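XC6422 protein (Xanthomonas campestris, PDB 2FUK) is a small serine hydrolase of the alpha/beta-hydrolase fold, without a lid, that probably cleaves its substrate by a serine-based mechanism. Local coordinates at residues Arg74-Arg78 against Gly92-Leu97; Phe118-Tyr123 against Ser139-Pro143. All coordinates share one frame; numbering follows the deposited sequence.

Contact 1. Residues Arg74-Arg78 against Gly92-Leu97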
# COMPACT_ATOMS: atom_id res chain seq x y z
N ARG A 74 11.75 4.37 12.87
CA ARG A 74 11.66 3.11 13.59
C ARG A 74 12.98 2.98 14.35
O ARG A 74 13.98 3.60 13.97
CB ARG A 74 11.50 1.93 12.63
CG ARG A 74 10.15 1.87 11.94
CD ARG A 74 10.11 0.74 10.93
NE ARG A 74 10.93 1.04 9.76
CZ ARG A 74 11.96 0.30 9.34
NH1 ARG A 74 12.63 0.66 8.26
NH2 ARG A 74 12.31 -0.80 10.01
N PHE A 75 12.98 2.21 15.43
CA PHE A 75 14.21 2.03 16.18
C PHE A 75 14.12 0.82 17.10
O PHE A 75 13.03 0.36 17.45
CB PHE A 75 14.52 3.30 17.00
CG PHE A 75 13.68 3.47 18.24
CD1 PHE A 75 14.17 3.06 19.48
CD2 PHE A 75 12.42 4.05 18.17
CE1 PHE A 75 13.41 3.23 20.64
CE2 PHE A 75 11.65 4.23 19.31
CZ PHE A 75 12.14 3.82 20.56
N ASN A 76 15.29 0.30 17.46
CA ASN A 76 15.35 -0.85 18.35
C ASN A 76 15.54 -0.39 19.79
O ASN A 76 16.41 0.44 20.07
CB ASN A 76 16.51 -1.77 17.96
CG ASN A 76 16.18 -2.63 16.76
OD1 ASN A 76 15.03 -2.93 16.51
ND2 ASN A 76 17.21 -3.03 16.02
N PHE A 77 14.70 -0.90 20.69
CA PHE A 77 14.83 -0.58 22.10
C PHE A 77 16.13 -1.21 22.58
O PHE A 77 16.68 -2.09 21.91
CB PHE A 77 13.66 -1.18 22.90
CG PHE A 77 12.38 -0.40 22.81
CD1 PHE A 77 12.33 0.94 23.17
CD2 PHE A 77 11.21 -1.02 22.38
CE1 PHE A 77 11.12 1.66 23.13
CE2 PHE A 77 10.00 -0.32 22.33
CZ PHE A 77 9.96 1.02 22.70
N ARG A 78 16.62 -0.77 23.73
CA ARG A 78 17.85 -1.32 24.28
C ARG A 78 17.81 -2.86 24.28
O ARG A 78 16.76 -3.47 24.51
CB ARG A 78 18.05 -0.81 25.71
CG ARG A 78 16.93 -1.19 26.66
CD ARG A 78 17.08 -0.48 28.00
NE ARG A 78 17.13 0.97 27.85
CZ ARG A 78 17.42 1.80 28.85
NH1 ARG A 78 17.69 1.31 30.05
NH2 ARG A 78 17.44 3.11 28.64
N GLY A 92 13.31 1.98 31.22
CA GLY A 92 14.38 2.59 30.46
C GLY A 92 14.00 2.76 29.00
O GLY A 92 14.54 3.62 28.31
N GLU A 93 13.07 1.93 28.52
CA GLU A 93 12.65 2.02 27.13
C GLU A 93 11.96 3.35 26.86
O GLU A 93 11.99 3.86 25.74
CB GLU A 93 11.73 0.84 26.76
CG GLU A 93 12.48 -0.49 26.54
CD GLU A 93 12.84 -1.21 27.83
OE1 GLU A 93 13.60 -2.20 27.75
OE2 GLU A 93 12.36 -0.81 28.91
N GLN A 94 11.33 3.92 27.88
CA GLN A 94 10.68 5.22 27.71
C GLN A 94 11.75 6.27 27.49
O GLN A 94 11.54 7.24 26.77
CB GLN A 94 9.87 5.59 28.95
CG GLN A 94 8.59 4.80 29.13
CD GLN A 94 7.90 5.16 30.43
OE1 GLN A 94 7.52 6.32 30.63
NE2 GLN A 94 7.73 4.19 31.31
N ASP A 95 12.90 6.07 28.12
CA ASP A 95 14.01 7.02 27.98
C ASP A 95 14.62 6.87 26.59
O ASP A 95 15.06 7.85 26.00
CB ASP A 95 15.07 6.78 29.05
CG ASP A 95 14.52 6.91 30.46
OD1 ASP A 95 13.59 7.73 30.67
OD2 ASP A 95 15.01 6.19 31.37
N ASP A 96 14.64 5.64 26.07
CA ASP A 96 15.18 5.40 24.73
C ASP A 96 14.29 6.14 23.74
O ASP A 96 14.78 6.80 22.82
CB ASP A 96 15.15 3.91 24.36
CG ASP A 96 16.10 3.07 25.19
OD1 ASP A 96 17.09 3.61 25.70
OD2 ASP A 96 15.85 1.85 25.30
N LEU A 97 12.98 6.02 23.93
CA LEU A 97 12.01 6.69 23.07
C LEU A 97 12.21 8.21 23.15
O LEU A 97 12.14 8.90 22.14
CB LEU A 97 10.59 6.34 23.51
CG LEU A 97 9.47 6.16 22.46
CD1 LEU A 97 8.15 6.46 23.13
CD2 LEU A 97 9.67 7.05 21.25
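Arg78 sets CG between its own backbone N and carbonyl carbon (chi1 60°), and one bend farther out (chi3 57°) brings the guanidinium to Gly92 and Asp96. In this alpha/beta-hydrolase fold the contact joins strand 71-75 and the loop that follows it to helix 92-107. Arginine suits the place because it can offer two nitrogens side-on in a salt bridge: NE bonds to Asp96 OD2 at 3.0 Å and NH2 to Asp96 OD1 at 3.0 Å, both acceptors lying near the guanidinium plane although the carboxylate is turned 43° from it. The backbone N of Arg78 also donates to Asp96 OD2, at 3.1 Å, reaching it from the opposite face of the carboxylate plane to NE, so three bonds fix the aspartate's rotation and tie down both main chain and side chain. Gly92 lies against one guanidinium face, its CA 3.6 Å from Arg78 NH1; lacking a side chain, it lets the flat group settle on the backbone. Phe77 packs on the methylenes of Glu93, Phe77 CD1 lying 3.6 Å from Glu93 CB, while the Glu93 carboxylate passes beside Arg78 CG and is bonded by the backbone N atoms of Asp88 and Gly90. The Phe75 ring packs against Ile41 of strand 38-43 and Leu97 of the helix, Phe75 CZ 3.8 Å from Leu97 CA and Phe75 CE2 4.0 Å from Leu97 CD2.

Contact 2. Residues Phe118-Tyr123 against Ser139-Pro143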
# COMPACT_ATOMS: atom_id res chain seq x y z
N PHE A 118 3.24 -1.00 18.89
CA PHE A 118 2.54 -2.28 18.85
C PHE A 118 2.86 -3.07 20.11
O PHE A 118 4.03 -3.31 20.43
CB PHE A 118 2.97 -3.05 17.60
CG PHE A 118 2.52 -4.49 17.57
CD1 PHE A 118 1.23 -4.84 17.95
CD2 PHE A 118 3.40 -5.49 17.15
CE1 PHE A 118 0.81 -6.17 17.91
CE2 PHE A 118 2.99 -6.83 17.11
CZ PHE A 118 1.69 -7.17 17.48
N SER A 119 1.80 -3.46 20.83
CA SER A 119 1.88 -4.25 22.06
C SER A 119 2.81 -3.58 23.09
O SER A 119 2.47 -2.52 23.62
CB SER A 119 2.34 -5.67 21.73
OG SER A 119 1.85 -6.62 22.67
N PHE A 120 3.95 -4.20 23.39
CA PHE A 120 4.88 -3.59 24.35
C PHE A 120 5.19 -2.17 23.90
O PHE A 120 5.33 -1.27 24.72
CB PHE A 120 6.17 -4.41 24.44
CG PHE A 120 7.27 -3.74 25.24
CD1 PHE A 120 8.33 -3.11 24.59
CD2 PHE A 120 7.24 -3.74 26.63
CE1 PHE A 120 9.35 -2.49 25.32
CE2 PHE A 120 8.25 -3.12 27.36
CZ PHE A 120 9.31 -2.50 26.70
N GLY A 121 5.29 -1.97 22.58
CA GLY A 121 5.59 -0.65 22.05
C GLY A 121 4.46 0.33 22.29
O GLY A 121 4.68 1.54 22.34
N ALA A 122 3.24 -0.18 22.41
CA ALA A 122 2.09 0.68 22.68
C ALA A 122 2.14 1.09 24.15
O ALA A 122 1.77 2.21 24.51
CB ALA A 122 0.79 -0.07 22.38
N TYR A 123 2.59 0.18 25.00
CA TYR A 123 2.71 0.48 26.42
C TYR A 123 3.75 1.58 26.62
O TYR A 123 3.49 2.55 27.31
CB TYR A 123 3.11 -0.78 27.20
CG TYR A 123 3.59 -0.52 28.62
CD1 TYR A 123 2.72 -0.04 29.60
CD2 TYR A 123 4.91 -0.77 28.98
CE1 TYR A 123 3.15 0.18 30.92
CE2 TYR A 123 5.36 -0.56 30.29
CZ TYR A 123 4.47 -0.08 31.25
OH TYR A 123 4.90 0.11 32.55
N SER A 139 -2.13 3.28 19.25
CA SER A 139 -1.83 2.09 20.03
C SER A 139 -2.39 0.86 19.35
O SER A 139 -3.60 0.74 19.21
CB SER A 139 -2.45 2.20 21.43
OG SER A 139 -2.06 3.40 22.07
N ILE A 140 -1.52 -0.05 18.94
CA ILE A 140 -1.94 -1.28 18.30
C ILE A 140 -1.78 -2.39 19.32
O ILE A 140 -0.67 -2.68 19.77
CB ILE A 140 -1.07 -1.57 17.06
CG1 ILE A 140 -1.12 -0.38 16.09
CG2 ILE A 140 -1.56 -2.85 16.38
CD1 ILE A 140 -0.17 -0.49 14.90
N ALA A 141 -2.89 -3.00 19.70
CA ALA A 141 -2.91 -4.07 20.69
C ALA A 141 -2.28 -3.65 22.02
O ALA A 141 -1.35 -4.30 22.51
CB ALA A 141 -2.20 -5.31 20.14
N PRO A 142 -2.79 -2.56 22.63
CA PRO A 142 -2.22 -2.13 23.91
C PRO A 142 -2.39 -3.30 24.86
O PRO A 142 -3.49 -3.80 25.05
CB PRO A 142 -3.09 -0.93 24.29
CG PRO A 142 -4.41 -1.24 23.63
CD PRO A 142 -3.98 -1.76 22.28
N PRO A 143 -1.29 -3.76 25.48
CA PRO A 143 -1.34 -4.89 26.40
C PRO A 143 -2.01 -4.68 27.74
O PRO A 143 -1.38 -4.83 28.78
CB PRO A 143 0.14 -5.27 26.54
CG PRO A 143 0.80 -3.93 26.49
CD PRO A 143 0.09 -3.25 25.34
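Ser139 meets Ala122 through their CB atoms, 4.1 Å apart, where strand 136-140 packs against helix 120-132 in a beta-alpha-beta crossover. The sharp turn before that helix has the GxSxG sequence and strained backbone of a nucleophile elbow (phi 55°, psi -113° at Ser119), consistent with Ser119 being the nucleophile of a triad with His195 and Asp166. Serine at 139 can remain buried because its OG bonds to Trp158 NE1. Next, Ile140 pairs in parallel with Phe118, and its carbonyl O receives Ser119 N at 2.8 Å in a nearly straight bond, holding the elbow from its backbone and leaving the serine side chain out of the bond. The branched Ile140 side chain suits a sheet face, where its CG2 lies 3.8 Å from Phe118 CD1. Phe118 CG stands anti to the backbone N (chi1 169°), which turns the ring edge to Ile140 O and to the methyl of Ala141, whose CB is 3.8 Å from Phe118 CE1; Ala141 O takes a CA-H...O contact from Ser119. Past the strand, Pro142 CA packs 4.0 Å from Ala122 CB, a methyl small enough to let the helix come close. Pro143, rigid and without an N-H, lays its ring against the first helical turn: its CG touches Tyr123 CB at 4.0 Å, and its CD makes a tight van der Waals approach, 3.0 Å, to Ser119 O, the oxygen that takes the hydrogen bonds of Ala122 N and Tyr123 N.

Overall arrangement
The two contacts follow one another along the chain, contact 1 closing before contact 2 opens, with centres about 14 Å apart. Both belong to the same mixed sheet: strand 71-75 of contact 1 is separated by strand 38-43 from strand 112-118, which runs into the elbow of contact 2 and neighbours strand 136-140. Helices 92-107 and 120-132 pack beside each other, and the contacts touch through Phe120 of contact 2, whose ring meets Phe77 edge-to-face and packs against Glu93 CG. Contact 1 thus borders the turn carrying the probable nucleophile, and contact 2 holds that turn against strand 136-140.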